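Local coordinates for ADP-ribosylating toxin CARDS (Mycoplasma pneumoniae, PDB 4TLV), which transfers ADP-ribose from NAD(+) to multiple target proteins as a mono-ADP-ribosylating toxin and provokes vacuolization of mammalian cells, at residues Asp327-Gln332 with Gln486-Val491; Ala292-Asn297 with Phe310-Phe315; Ser438-Asp443 with Asp476-Lys481; Leu335-Phe340 with Val350-Ser355. All coordinates share one frame; numbering follows the deposited sequence.

Contact 1. Residues Asp327-Gln332 with Gln486-Val491; sequences DLTGAQ and QDNQNV
One hydroxyl ties together two beta turns from different domains: Thr329 OG1 donates to the carbonyl oxygen of Asn488, with OG1 and O 2.7 Å apart, and at the same time accepts from the backbone N of Ala331, 3.3 Å from OG1. That second bond closes an ST turn inside the type I turn Thr329-Gln332. Chi1 of 70° puts Thr329 OG1 between its own backbone N and carbonyl carbon, while CG2, beside the N, lies 4.0 Å from Asn488 CB; the two side chains cross at about a right angle. Ala331 presses its methyl into the other turn. Its CB sits 3.4 Å from Asn488 O, close to the Gln489 carbonyl carbon, and touches Val491 CG2 at 3.6 Å. A water takes the N-H of Gly330 and donates to Gln489 OE1, adding a second, indirect polar link. Residues 327-332 are a loop of the D2 beta-trefoil, whereas 486-491 is the tip of a D3 hairpin between strands 481-485 and 490-495, so the contact belongs to the D2-D3 interface. The tip is braced from within: Asp487 OD1 receives both Gln489 N, forming an Asx turn, and Asn490 ND2, the latter on its syn side. A classic beta bulge sets Gln486 and Asp487 together opposite Asn490. The Asn488 amide points to D2 as well, its ND2 giving hydrogen bonds to Asn297 OD1 and Pro294 O, while Asn490 OD1 accepts from Lys513 NZ.

Contact 2. Residues Ala292-Asn297 with Phe310-Phe315; sequences ADPQNN and FPQTIF
Pro294 and Gln312 cross at about a right angle, the proline ring meeting the amide end of the glutamine. Pro294 CG comes within 3.6 Å of Gln312 NE2 and 3.8 Å of Gln312 CD, and Pro294 CD lies only a little farther from the same two atoms. Gln312 gets there by extending: with chi2 at -178° its CD stands anti to CA, carrying the amide out to the ring. Two residues back from Pro294, the methyl of Ala292 addresses a different flat group. Its CB meets the Phe315 ring at the edge, close to the ring plane, 3.8 Å from CZ, so the methyl meets the rim at CZ and CE2. Asp293, CG anti to its backbone N, turns its carboxylate near the carbonyl of Phe310, with CG and O 3.8 Å apart. That carboxylate is occupied: OD1 accepts from Gln295 N in an Asx turn, at 2.8 Å from N, and also from Ser309 OG. Between these side-chain meetings the backbones are joined by a pair of hydrogen bonds. Gln312 N donates to Ala292 O at 2.7 Å, nearly straight at 168°, and Ala292 N returns a bond to Gln312 O. Leu325 lies against both Pro294 and Gln312, and with Ile323 it also touches Phe315. The arrangement is a single antiparallel bridge, a hydrogen-bonded pair, by which the loop before strand 315-317 fastens onto the last part of strand 287-293, where the D2 beta-trefoil chain turns tightly into strand 298-303.

Contact 3. Residues Ser438-Asp443 with Asp476-Lys481; sequences STFFVD and DLKTSK
Phe441 and Asp476 form an antiparallel non-hydrogen-bonded pair with their CA atoms 4.6 Å apart, and just beyond it Leu477 N donates to Phe440 O at 3.0 Å, an almost straight bond of 164°. Past this point 476-481 curls away into a turn, where Asp476 O takes the N-H of both Thr479 and Ser480. Asp476 CG, anti to its backbone N (chi1 173°), lies 4.2 Å from Phe441 CE1. Its OD1 accepts from Lys478 N, from above the carboxylate plane, in an Asx turn; it lies at the in-plane edge of the Phe441 ring, 3.8 Å from CD1, with ring and carboxylate planes 83° apart; and it receives a water that in turn accepts from Phe440 N. OD2 accepts from Thr479 OG1. The aliphatic part of Lys478 crosses the Phe440 side chain at a slant, CG 3.6 Å from CD1, and its NZ reaches Ser438 O through a second water. Leu477 CD1 packs on Val442 CG2 at 3.6 Å. Strand 441-443 is an outermost strand of the D3 sheet, next to 473-476; Phe441 packs edge-to-face on Phe483 of strand 481-485, and Arg322 of D2 donates to Thr439 O.

Contact 4. Residues Leu335-Phe340 with Val350-Ser355; sequences LSLTAF and VHLSVS
Leu352 rises between two leucines of the facing strand and divides its branches between them: CD1 meets Leu335 CD1 at 4.0 Å, the two side chains crossing at about a right angle, while CD2 rests 3.9 Å from Leu337 CD1. Leu337 is a bump with two neighbours, since its CG also seats against Val350 CG1 at 3.7 Å. Leu337, Leu352, Val350 and Ala339 thus share the oily face. The opposite face carries hydroxyls. Thr338 OG1 and Ser353 OG stand 2.7 Å apart across it in a hydrogen bond, Ser353 chi1 of 69° placing OG between its backbone N and carbonyl carbon. Farther along, Ser336 OG and Ser355 OG make a second hydroxyl pair, again 2.7 Å apart. Phe340 flanks this side: Thr338 CG2 lies against one ring face, offset toward the rim, while Phe340 CD2 touches His351 CB at 3.6 Å and Ser353 CB nears the ring edge. Beneath these bumps, Ser336 and Ser353 exchange backbone bonds, as do Thr338 and His351, with CA-H...O contacts in between. The strands are markedly twisted, their directions 137° apart. They form an antiparallel hairpin of the D2 trefoil, whose 348-354 strand also pairs with 401-407, so that Val350 packs on Leu403 and Val405. Strand 323-325 lies alongside 335-340, through backbone bonds of Leu335 to Leu325 and Leu337 to Ile323, and Leu352 packs on Leu325 and on Val299 of strand 298-303.

In the fold
Contacts 3 and 4 are buried, whereas contacts 1 and 2 are partly exposed. Contacts 2 and 4 both lie in D2 and reach the same sheet, touching where Asn297 O accepts from Leu352 N; contact 2 is a lone bridge, contact 4 a full ladder with an apolar and a polar face. Contact 1 joins loop to hairpin tip across the D2-D3 boundary, relying on one hydroxyl, a methyl and water, while contact 3, where D2 passes into D3, combines a short strand pairing with an aspartate-centred turn. Contacts 1 and 3 both reach the D3 sheet. Contact 4 also meets these two: Leu335 packs on Thr329 and Asn488, and Ser355 on Phe441.

Contact 1. Residues Asp327-Gln332 with Gln486-Val491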
loop_
_atom_site.group_PDB
_atom_site.type_symbol
_atom_site.label_atom_id
_atom_site.label_comp_id
_atom_site.label_asym_id
_atom_site.label_seq_id
_atom_site.Cartn_x
_atom_site.Cartn_y
_atom_site.Cartn_z
ATOM N N ASP A 327 10.869 -3.069 -15.691
ATOM C CA ASP A 327 11.188 -1.771 -16.305
ATOM C C ASP A 327 9.984 -0.833 -16.409
ATOM O O ASP A 327 8.852 -1.263 -16.647
ATOM C CB ASP A 327 11.805 -1.939 -17.698
ATOM C CG ASP A 327 13.157 -2.638 -17.656
ATOM O OD1 ASP A 327 14.073 -2.136 -16.973
ATOM O OD2 ASP A 327 13.288 -3.693 -18.305
ATOM N N LEU A 328 10.252 0.456 -16.251
ATOM C CA LEU A 328 9.258 1.495 -16.522
ATOM C C LEU A 328 9.040 1.660 -18.016
ATOM O O LEU A 328 9.945 1.404 -18.815
ATOM C CB LEU A 328 9.748 2.831 -15.951
ATOM C CG LEU A 328 10.023 2.818 -14.446
ATOM C CD1 LEU A 328 10.479 4.204 -13.972
ATOM C CD2 LEU A 328 8.758 2.391 -13.677
ATOM N N THR A 329 7.857 2.129 -18.403
ATOM C CA THR A 329 7.604 2.434 -19.805
ATOM C C THR A 329 8.266 3.749 -20.155
ATOM O O THR A 329 8.918 4.374 -19.309
ATOM C CB THR A 329 6.105 2.588 -20.102
ATOM O OG1 THR A 329 5.637 3.794 -19.490
ATOM C CG2 THR A 329 5.321 1.411 -19.547
ATOM N N GLY A 330 8.088 4.174 -21.408
ATOM C CA GLY A 330 8.700 5.396 -21.897
ATOM C C GLY A 330 8.174 6.631 -21.186
ATOM O O GLY A 330 8.860 7.653 -21.110
ATOM N N ALA A 331 6.962 6.532 -20.654
ATOM C CA ALA A 331 6.365 7.644 -19.930
ATOM C C ALA A 331 6.507 7.481 -18.409
ATOM O O ALA A 331 5.756 8.078 -17.640
ATOM C CB ALA A 331 4.895 7.821 -20.328
ATOM N N GLN A 332 7.472 6.658 -17.999
ATOM C CA GLN A 332 7.880 6.531 -16.605
ATOM C C GLN A 332 6.840 5.895 -15.674
ATOM O O GLN A 332 6.868 6.119 -14.474
ATOM C CB GLN A 332 8.340 7.881 -16.047
ATOM C CG GLN A 332 9.417 8.556 -16.883
ATOM C CD GLN A 332 9.610 10.008 -16.492
ATOM O OE1 GLN A 332 8.702 10.828 -16.634
ATOM N NE2 GLN A 332 10.785 10.323 -15.962
ATOM N N GLN A 486 -3.038 8.498 -20.282
ATOM C CA GLN A 486 -3.754 8.299 -21.532
ATOM C C GLN A 486 -3.449 6.896 -22.039
ATOM O O GLN A 486 -4.333 6.158 -22.461
ATOM C CB GLN A 486 -3.300 9.330 -22.564
ATOM C CG GLN A 486 -3.932 9.162 -23.928
ATOM C CD GLN A 486 -3.504 10.263 -24.891
ATOM O OE1 GLN A 486 -2.383 10.261 -25.402
ATOM N NE2 GLN A 486 -4.395 11.213 -25.130
ATOM N N ASP A 487 -2.170 6.549 -21.999
ATOM C CA ASP A 487 -1.734 5.185 -22.234
ATOM C C ASP A 487 -0.310 5.050 -21.724
ATOM O O ASP A 487 0.242 5.983 -21.137
ATOM C CB ASP A 487 -1.842 4.792 -23.715
ATOM C CG ASP A 487 -0.999 5.673 -24.632
ATOM O OD1 ASP A 487 0.098 6.120 -24.237
ATOM O OD2 ASP A 487 -1.441 5.904 -25.778
ATOM N N ASN A 488 0.292 3.893 -21.944
ATOM C CA ASN A 488 1.611 3.633 -21.376
ATOM C C ASN A 488 2.723 4.585 -21.828
ATOM O O ASN A 488 3.721 4.728 -21.135
ATOM C CB ASN A 488 2.019 2.172 -21.597
ATOM C CG ASN A 488 1.229 1.208 -20.716
ATOM O OD1 ASN A 488 0.622 1.733 -19.676
ATOM N ND2 ASN A 488 1.175 0.005 -20.974
ATOM N N GLN A 489 2.555 5.243 -22.975
ATOM C CA GLN A 489 3.579 6.168 -23.470
ATOM C C GLN A 489 3.173 7.643 -23.385
ATOM O O GLN A 489 3.905 8.508 -23.849
ATOM C CB GLN A 489 3.966 5.841 -24.921
ATOM C CG GLN A 489 4.811 4.580 -25.080
ATOM C CD GLN A 489 4.006 3.322 -24.884
ATOM O OE1 GLN A 489 4.389 2.439 -24.117
ATOM N NE2 GLN A 489 2.875 3.229 -25.582
ATOM N N ASN A 490 2.007 7.929 -22.811
ATOM C CA ASN A 490 1.511 9.297 -22.776
ATOM C C ASN A 490 0.872 9.603 -21.426
ATOM O O ASN A 490 -0.231 9.148 -21.149
ATOM C CB ASN A 490 0.504 9.513 -23.905
ATOM C CG ASN A 490 1.154 9.454 -25.284
ATOM O OD1 ASN A 490 1.802 10.407 -25.712
ATOM N ND2 ASN A 490 0.996 8.326 -25.975
ATOM N N VAL A 491 1.583 10.370 -20.600
ATOM C CA VAL A 491 1.134 10.698 -19.246
ATOM C C VAL A 491 1.124 12.217 -19.063
ATOM O O VAL A 491 2.092 12.894 -19.420
ATOM C CB VAL A 491 2.055 10.031 -18.197
ATOM C CG1 VAL A 491 1.665 10.450 -16.768
ATOM C CG2 VAL A 491 2.002 8.500 -18.332
HETATM O O HOH W 1 7.398 2.682 -23.573
#

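Contact 2. Residues Ala292-Asn297 with Phe310-Phe315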
loop_
_atom_site.group_PDB
_atom_site.type_symbol
_atom_site.label_atom_id
_atom_site.label_comp_id
_atom_site.label_asym_id
_atom_site.label_seq_id
_atom_site.Cartn_x
_atom_site.Cartn_y
_atom_site.Cartn_z
ATOM N N ALA A 292 5.086 -10.663 -20.250
ATOM C CA ALA A 292 4.107 -9.585 -20.418
ATOM C C ALA A 292 4.591 -8.527 -21.398
ATOM O O ALA A 292 5.790 -8.355 -21.603
ATOM C CB ALA A 292 3.724 -8.954 -19.052
ATOM N N ASP A 293 3.654 -7.811 -22.012
ATOM C CA ASP A 293 4.010 -6.874 -23.076
ATOM C C ASP A 293 3.380 -5.516 -22.810
ATOM O O ASP A 293 2.167 -5.380 -22.874
ATOM C CB ASP A 293 3.524 -7.405 -24.432
ATOM C CG ASP A 293 4.011 -6.547 -25.617
ATOM O OD1 ASP A 293 4.339 -5.359 -25.416
ATOM O OD2 ASP A 293 4.080 -7.065 -26.749
ATOM N N PRO A 294 4.198 -4.498 -22.509
ATOM C CA PRO A 294 3.616 -3.183 -22.179
ATOM C C PRO A 294 2.974 -2.490 -23.376
ATOM O O PRO A 294 2.269 -1.500 -23.186
ATOM C CB PRO A 294 4.823 -2.351 -21.729
ATOM C CG PRO A 294 5.935 -3.321 -21.534
ATOM C CD PRO A 294 5.664 -4.493 -22.430
ATOM N N GLN A 295 3.235 -2.979 -24.584
ATOM C CA GLN A 295 2.635 -2.395 -25.783
ATOM C C GLN A 295 1.116 -2.619 -25.821
ATOM O O GLN A 295 0.365 -1.783 -26.321
ATOM C CB GLN A 295 3.286 -2.976 -27.042
ATOM C CG GLN A 295 2.949 -2.227 -28.342
ATOM C CD GLN A 295 1.641 -2.678 -28.973
ATOM O OE1 GLN A 295 1.301 -3.960 -28.804
ATOM N NE2 GLN A 295 0.941 -1.880 -29.607
ATOM N N ASN A 296 0.667 -3.755 -25.298
ATOM C CA ASN A 296 -0.763 -4.059 -25.268
ATOM C C ASN A 296 -1.239 -4.516 -23.892
ATOM O O ASN A 296 -2.367 -4.985 -23.744
ATOM C CB ASN A 296 -1.103 -5.124 -26.308
ATOM C CG ASN A 296 -0.230 -6.359 -26.182
ATOM O OD1 ASN A 296 0.304 -6.646 -25.112
ATOM N ND2 ASN A 296 -0.075 -7.094 -27.285
ATOM N N ASN A 297 -0.370 -4.391 -22.895
ATOM C CA ASN A 297 -0.706 -4.799 -21.526
ATOM C C ASN A 297 -1.067 -6.276 -21.368
ATOM O O ASN A 297 -1.576 -6.676 -20.334
ATOM C CB ASN A 297 -1.809 -3.908 -20.930
ATOM C CG ASN A 297 -1.272 -2.550 -20.477
ATOM O OD1 ASN A 297 -0.063 -2.361 -20.359
ATOM N ND2 ASN A 297 -2.166 -1.605 -20.251
ATOM N N PHE A 310 7.923 -6.620 -27.942
ATOM C CA PHE A 310 8.604 -7.804 -27.434
ATOM C C PHE A 310 8.144 -8.133 -26.021
ATOM O O PHE A 310 7.742 -7.246 -25.281
ATOM C CB PHE A 310 10.127 -7.628 -27.488
ATOM C CG PHE A 310 10.643 -6.439 -26.709
ATOM C CD1 PHE A 310 10.614 -5.164 -27.263
ATOM C CD2 PHE A 310 11.164 -6.602 -25.430
ATOM C CE1 PHE A 310 11.097 -4.064 -26.556
ATOM C CE2 PHE A 310 11.652 -5.513 -24.709
ATOM C CZ PHE A 310 11.618 -4.236 -25.277
ATOM N N PRO A 311 8.207 -9.419 -25.650
ATOM C CA PRO A 311 7.776 -9.841 -24.317
ATOM C C PRO A 311 8.827 -9.455 -23.288
ATOM O O PRO A 311 10.023 -9.526 -23.567
ATOM C CB PRO A 311 7.694 -11.372 -24.433
ATOM C CG PRO A 311 7.893 -11.695 -25.899
ATOM C CD PRO A 311 8.668 -10.550 -26.469
ATOM N N GLN A 312 8.387 -9.035 -22.111
ATOM C CA GLN A 312 9.322 -8.761 -21.033
ATOM C C GLN A 312 9.145 -9.848 -19.968
ATOM O O GLN A 312 8.049 -10.373 -19.791
ATOM C CB GLN A 312 9.119 -7.337 -20.514
ATOM C CG GLN A 312 9.560 -6.297 -21.571
ATOM C CD GLN A 312 9.421 -4.862 -21.096
ATOM O OE1 GLN A 312 9.257 -4.605 -19.908
ATOM N NE2 GLN A 312 9.493 -3.918 -22.030
ATOM N N THR A 313 10.233 -10.200 -19.297
ATOM C CA THR A 313 10.316 -11.483 -18.618
ATOM C C THR A 313 10.671 -11.364 -17.141
ATOM O O THR A 313 10.591 -12.348 -16.418
ATOM C CB THR A 313 11.376 -12.389 -19.282
ATOM O OG1 THR A 313 12.682 -11.831 -19.076
ATOM C CG2 THR A 313 11.134 -12.526 -20.786
ATOM N N ILE A 314 11.091 -10.183 -16.699
ATOM C CA ILE A 314 11.517 -10.035 -15.308
ATOM C C ILE A 314 10.436 -9.376 -14.454
ATOM O O ILE A 314 9.964 -8.284 -14.766
ATOM C CB ILE A 314 12.828 -9.225 -15.180
ATOM C CG1 ILE A 314 13.954 -9.859 -16.026
ATOM C CG2 ILE A 314 13.203 -9.036 -13.686
ATOM C CD1 ILE A 314 14.268 -11.357 -15.701
ATOM N N PHE A 315 10.065 -10.048 -13.365
ATOM C CA PHE A 315 9.029 -9.562 -12.461
ATOM C C PHE A 315 9.534 -9.561 -11.027
ATOM O O PHE A 315 10.495 -10.256 -10.699
ATOM C CB PHE A 315 7.764 -10.431 -12.531
ATOM C CG PHE A 315 7.126 -10.466 -13.903
ATOM C CD1 PHE A 315 7.618 -11.320 -14.880
ATOM C CD2 PHE A 315 6.053 -9.650 -14.208
ATOM C CE1 PHE A 315 7.054 -11.364 -16.144
ATOM C CE2 PHE A 315 5.475 -9.681 -15.480
ATOM C CZ PHE A 315 5.983 -10.546 -16.450
#

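Contact 3. Residues Ser438-Asp443 with Asp476-Lys481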
loop_
_atom_site.group_PDB
_atom_site.type_symbol
_atom_site.label_atom_id
_atom_site.label_comp_id
_atom_site.label_asym_id
_atom_site.label_seq_id
_atom_site.Cartn_x
_atom_site.Cartn_y
_atom_site.Cartn_z
ATOM N N SER A 438 9.060 0.252 -5.766
ATOM C CA SER A 438 9.839 1.195 -6.575
ATOM C C SER A 438 9.022 2.383 -7.071
ATOM O O SER A 438 9.593 3.401 -7.466
ATOM C CB SER A 438 10.489 0.487 -7.761
ATOM O OG SER A 438 9.511 0.129 -8.716
ATOM N N THR A 439 7.698 2.244 -7.066
ATOM C CA THR A 439 6.805 3.371 -7.349
ATOM C C THR A 439 5.661 3.419 -6.355
ATOM O O THR A 439 5.281 2.398 -5.766
ATOM C CB THR A 439 6.229 3.348 -8.781
ATOM O OG1 THR A 439 5.344 2.226 -8.942
ATOM C CG2 THR A 439 7.377 3.327 -9.831
ATOM N N PHE A 440 5.116 4.616 -6.170
ATOM C CA PHE A 440 4.152 4.850 -5.101
ATOM C C PHE A 440 2.957 5.659 -5.601
ATOM O O PHE A 440 2.647 6.728 -5.078
ATOM C CB PHE A 440 4.866 5.560 -3.959
ATOM C CG PHE A 440 6.085 4.824 -3.481
ATOM C CD1 PHE A 440 7.321 5.038 -4.073
ATOM C CD2 PHE A 440 5.990 3.900 -2.461
ATOM C CE1 PHE A 440 8.447 4.360 -3.646
ATOM C CE2 PHE A 440 7.121 3.207 -2.029
ATOM C CZ PHE A 440 8.340 3.429 -2.627
ATOM N N PHE A 441 2.294 5.138 -6.627
ATOM C CA PHE A 441 1.137 5.806 -7.221
ATOM C C PHE A 441 -0.155 5.368 -6.545
ATOM O O PHE A 441 -0.376 4.170 -6.346
ATOM C CB PHE A 441 1.018 5.462 -8.712
ATOM C CG PHE A 441 2.281 5.680 -9.503
ATOM C CD1 PHE A 441 3.180 6.687 -9.160
ATOM C CD2 PHE A 441 2.543 4.895 -10.620
ATOM C CE1 PHE A 441 4.344 6.887 -9.910
ATOM C CE2 PHE A 441 3.694 5.096 -11.382
ATOM C CZ PHE A 441 4.591 6.094 -11.023
ATOM N N VAL A 442 -1.005 6.335 -6.196
ATOM C CA VAL A 442 -2.350 6.039 -5.680
ATOM C C VAL A 442 -3.371 6.315 -6.771
ATOM O O VAL A 442 -3.312 7.362 -7.426
ATOM C CB VAL A 442 -2.737 6.931 -4.463
ATOM C CG1 VAL A 442 -4.131 6.541 -3.941
ATOM C CG2 VAL A 442 -1.700 6.813 -3.361
ATOM N N ASP A 443 -4.272 5.366 -7.003
ATOM C CA ASP A 443 -5.390 5.590 -7.928
ATOM C C ASP A 443 -6.410 6.470 -7.217
ATOM O O ASP A 443 -7.019 6.045 -6.232
ATOM C CB ASP A 443 -6.014 4.251 -8.339
ATOM C CG ASP A 443 -7.103 4.398 -9.422
ATOM O OD1 ASP A 443 -7.589 5.518 -9.664
ATOM O OD2 ASP A 443 -7.476 3.370 -10.027
ATOM N N ASP A 476 1.021 10.748 -7.208
ATOM C CA ASP A 476 2.343 10.195 -6.906
ATOM C C ASP A 476 2.759 10.609 -5.510
ATOM O O ASP A 476 3.058 11.774 -5.273
ATOM C CB ASP A 476 3.396 10.681 -7.896
ATOM C CG ASP A 476 4.792 10.255 -7.490
ATOM O OD1 ASP A 476 4.928 9.191 -6.833
ATOM O OD2 ASP A 476 5.743 10.998 -7.785
ATOM N N LEU A 477 2.784 9.658 -4.580
ATOM C CA LEU A 477 3.118 9.982 -3.190
ATOM C C LEU A 477 4.548 10.482 -3.009
ATOM O O LEU A 477 4.849 11.128 -2.009
ATOM C CB LEU A 477 2.881 8.763 -2.297
ATOM C CG LEU A 477 1.413 8.377 -2.112
ATOM C CD1 LEU A 477 1.321 6.971 -1.497
ATOM C CD2 LEU A 477 0.648 9.422 -1.258
ATOM N N LYS A 478 5.450 10.153 -3.936
ATOM C CA LYS A 478 6.828 10.632 -3.791
ATOM C C LYS A 478 6.930 12.146 -3.959
ATOM O O LYS A 478 7.703 12.797 -3.271
ATOM C CB LYS A 478 7.778 9.966 -4.797
ATOM C CG LYS A 478 8.124 8.521 -4.500
ATOM C CD LYS A 478 9.059 7.942 -5.588
ATOM C CE LYS A 478 10.512 8.270 -5.315
ATOM N NZ LYS A 478 11.428 7.597 -6.297
ATOM N N THR A 479 6.158 12.690 -4.888
ATOM C CA THR A 479 6.334 14.074 -5.323
ATOM C C THR A 479 5.085 14.945 -5.180
ATOM O O THR A 479 5.159 16.137 -5.426
ATOM C CB THR A 479 6.757 14.148 -6.802
ATOM O OG1 THR A 479 5.720 13.595 -7.621
ATOM C CG2 THR A 479 8.079 13.386 -7.050
ATOM N N SER A 480 3.961 14.343 -4.796
ATOM C CA SER A 480 2.666 15.032 -4.684
ATOM C C SER A 480 2.096 15.540 -6.011
ATOM O O SER A 480 1.281 16.462 -6.019
ATOM C CB SER A 480 2.735 16.200 -3.676
ATOM O OG SER A 480 3.104 15.758 -2.376
ATOM N N LYS A 481 2.512 14.952 -7.130
ATOM C CA LYS A 481 1.940 15.331 -8.421
ATOM C C LYS A 481 0.688 14.499 -8.732
ATOM O O LYS A 481 0.499 13.392 -8.196
ATOM C CB LYS A 481 2.988 15.216 -9.545
ATOM C CG LYS A 481 4.218 16.106 -9.347
ATOM C CD LYS A 481 5.017 16.262 -10.639
ATOM C CE LYS A 481 5.664 14.944 -11.038
ATOM N NZ LYS A 481 6.696 14.578 -10.030
HETATM O O HOH W 2 9.973 6.010 -8.482
HETATM O O HOH W 3 6.391 6.875 -7.200
#

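Contact 4. Residues Leu335-Phe340 with Val350-Ser355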
loop_
_atom_site.group_PDB
_atom_site.type_symbol
_atom_site.label_atom_id
_atom_site.label_comp_id
_atom_site.label_asym_id
_atom_site.label_seq_id
_atom_site.Cartn_x
_atom_site.Cartn_y
_atom_site.Cartn_z
ATOM N N LEU A 335 4.119 -1.077 -14.395
ATOM C CA LEU A 335 2.959 -1.926 -14.664
ATOM C C LEU A 335 2.942 -3.177 -13.783
ATOM O O LEU A 335 3.990 -3.771 -13.530
ATOM C CB LEU A 335 2.954 -2.345 -16.134
ATOM C CG LEU A 335 2.846 -1.189 -17.140
ATOM C CD1 LEU A 335 3.305 -1.657 -18.540
ATOM C CD2 LEU A 335 1.422 -0.612 -17.167
ATOM N N SER A 336 1.745 -3.572 -13.344
ATOM C CA SER A 336 1.544 -4.694 -12.419
ATOM C C SER A 336 0.483 -5.650 -12.956
ATOM O O SER A 336 -0.442 -5.226 -13.653
ATOM C CB SER A 336 1.062 -4.170 -11.054
ATOM O OG SER A 336 2.090 -3.475 -10.381
ATOM N N LEU A 337 0.632 -6.935 -12.638
ATOM C CA LEU A 337 -0.386 -7.938 -12.916
ATOM C C LEU A 337 -1.670 -7.567 -12.204
ATOM O O LEU A 337 -1.664 -7.262 -11.005
ATOM C CB LEU A 337 0.082 -9.318 -12.435
ATOM C CG LEU A 337 0.841 -10.140 -13.483
ATOM C CD1 LEU A 337 2.053 -9.425 -14.035
ATOM C CD2 LEU A 337 1.217 -11.518 -12.917
ATOM N N THR A 338 -2.775 -7.607 -12.936
ATOM C CA THR A 338 -4.046 -7.151 -12.408
ATOM C C THR A 338 -5.110 -8.196 -12.752
ATOM O O THR A 338 -5.196 -8.641 -13.897
ATOM C CB THR A 338 -4.411 -5.780 -13.024
ATOM O OG1 THR A 338 -3.325 -4.859 -12.830
ATOM C CG2 THR A 338 -5.675 -5.214 -12.409
ATOM N N ALA A 339 -5.888 -8.607 -11.755
ATOM C CA ALA A 339 -6.957 -9.578 -11.959
ATOM C C ALA A 339 -8.244 -8.854 -12.357
ATOM O O ALA A 339 -8.836 -8.142 -11.546
ATOM C CB ALA A 339 -7.180 -10.386 -10.694
ATOM N N PHE A 340 -8.653 -9.025 -13.613
ATOM C CA PHE A 340 -9.848 -8.370 -14.149
ATOM C C PHE A 340 -11.014 -9.345 -14.268
ATOM O O PHE A 340 -10.827 -10.519 -14.575
ATOM C CB PHE A 340 -9.559 -7.795 -15.534
ATOM C CG PHE A 340 -8.740 -6.545 -15.518
ATOM C CD1 PHE A 340 -9.329 -5.319 -15.222
ATOM C CD2 PHE A 340 -7.388 -6.582 -15.821
ATOM C CE1 PHE A 340 -8.571 -4.156 -15.213
ATOM C CE2 PHE A 340 -6.628 -5.415 -15.829
ATOM C CZ PHE A 340 -7.219 -4.207 -15.522
ATOM N N VAL A 350 -5.874 -12.279 -16.134
ATOM C CA VAL A 350 -4.767 -11.409 -15.752
ATOM C C VAL A 350 -4.282 -10.554 -16.931
ATOM O O VAL A 350 -4.137 -11.044 -18.049
ATOM C CB VAL A 350 -3.611 -12.221 -15.167
ATOM C CG1 VAL A 350 -2.516 -11.300 -14.652
ATOM C CG2 VAL A 350 -4.127 -13.123 -14.050
ATOM N N HIS A 351 -4.011 -9.278 -16.658
ATOM C CA HIS A 351 -3.650 -8.301 -17.682
ATOM C C HIS A 351 -2.855 -7.222 -16.946
ATOM O O HIS A 351 -2.980 -7.091 -15.737
ATOM C CB HIS A 351 -4.943 -7.699 -18.248
ATOM C CG HIS A 351 -4.792 -7.031 -19.578
ATOM N ND1 HIS A 351 -4.476 -7.528 -20.795
ATOM C CD2 HIS A 351 -5.021 -5.683 -19.764
ATOM C CE1 HIS A 351 -4.486 -6.476 -21.683
ATOM N NE2 HIS A 351 -4.827 -5.374 -21.035
ATOM N N LEU A 352 -2.060 -6.430 -17.654
ATOM C CA LEU A 352 -1.294 -5.387 -16.973
ATOM C C LEU A 352 -2.144 -4.149 -16.744
ATOM O O LEU A 352 -3.062 -3.866 -17.517
ATOM C CB LEU A 352 -0.046 -5.005 -17.781
ATOM C CG LEU A 352 1.040 -6.067 -17.976
ATOM C CD1 LEU A 352 2.197 -5.460 -18.780
ATOM C CD2 LEU A 352 1.530 -6.585 -16.628
ATOM N N SER A 353 -1.857 -3.427 -15.664
ATOM C CA SER A 353 -2.320 -2.050 -15.535
ATOM C C SER A 353 -1.325 -1.232 -14.714
ATOM O O SER A 353 -0.379 -1.777 -14.147
ATOM C CB SER A 353 -3.737 -1.960 -14.953
ATOM O OG SER A 353 -3.750 -2.343 -13.607
ATOM N N VAL A 354 -1.521 0.080 -14.681
ATOM C CA VAL A 354 -0.605 0.973 -13.971
ATOM C C VAL A 354 -0.514 0.573 -12.489
ATOM O O VAL A 354 -1.534 0.458 -11.806
ATOM C CB VAL A 354 -1.049 2.440 -14.117
ATOM C CG1 VAL A 354 -0.222 3.377 -13.213
ATOM C CG2 VAL A 354 -0.907 2.876 -15.568
ATOM N N SER A 355 0.708 0.355 -12.002
ATOM C CA SER A 355 0.911 -0.056 -10.602
ATOM C C SER A 355 0.327 0.969 -9.647
ATOM O O SER A 355 0.643 2.147 -9.742
ATOM C CB SER A 355 2.415 -0.218 -10.301
ATOM O OG SER A 355 3.050 -1.061 -11.247
#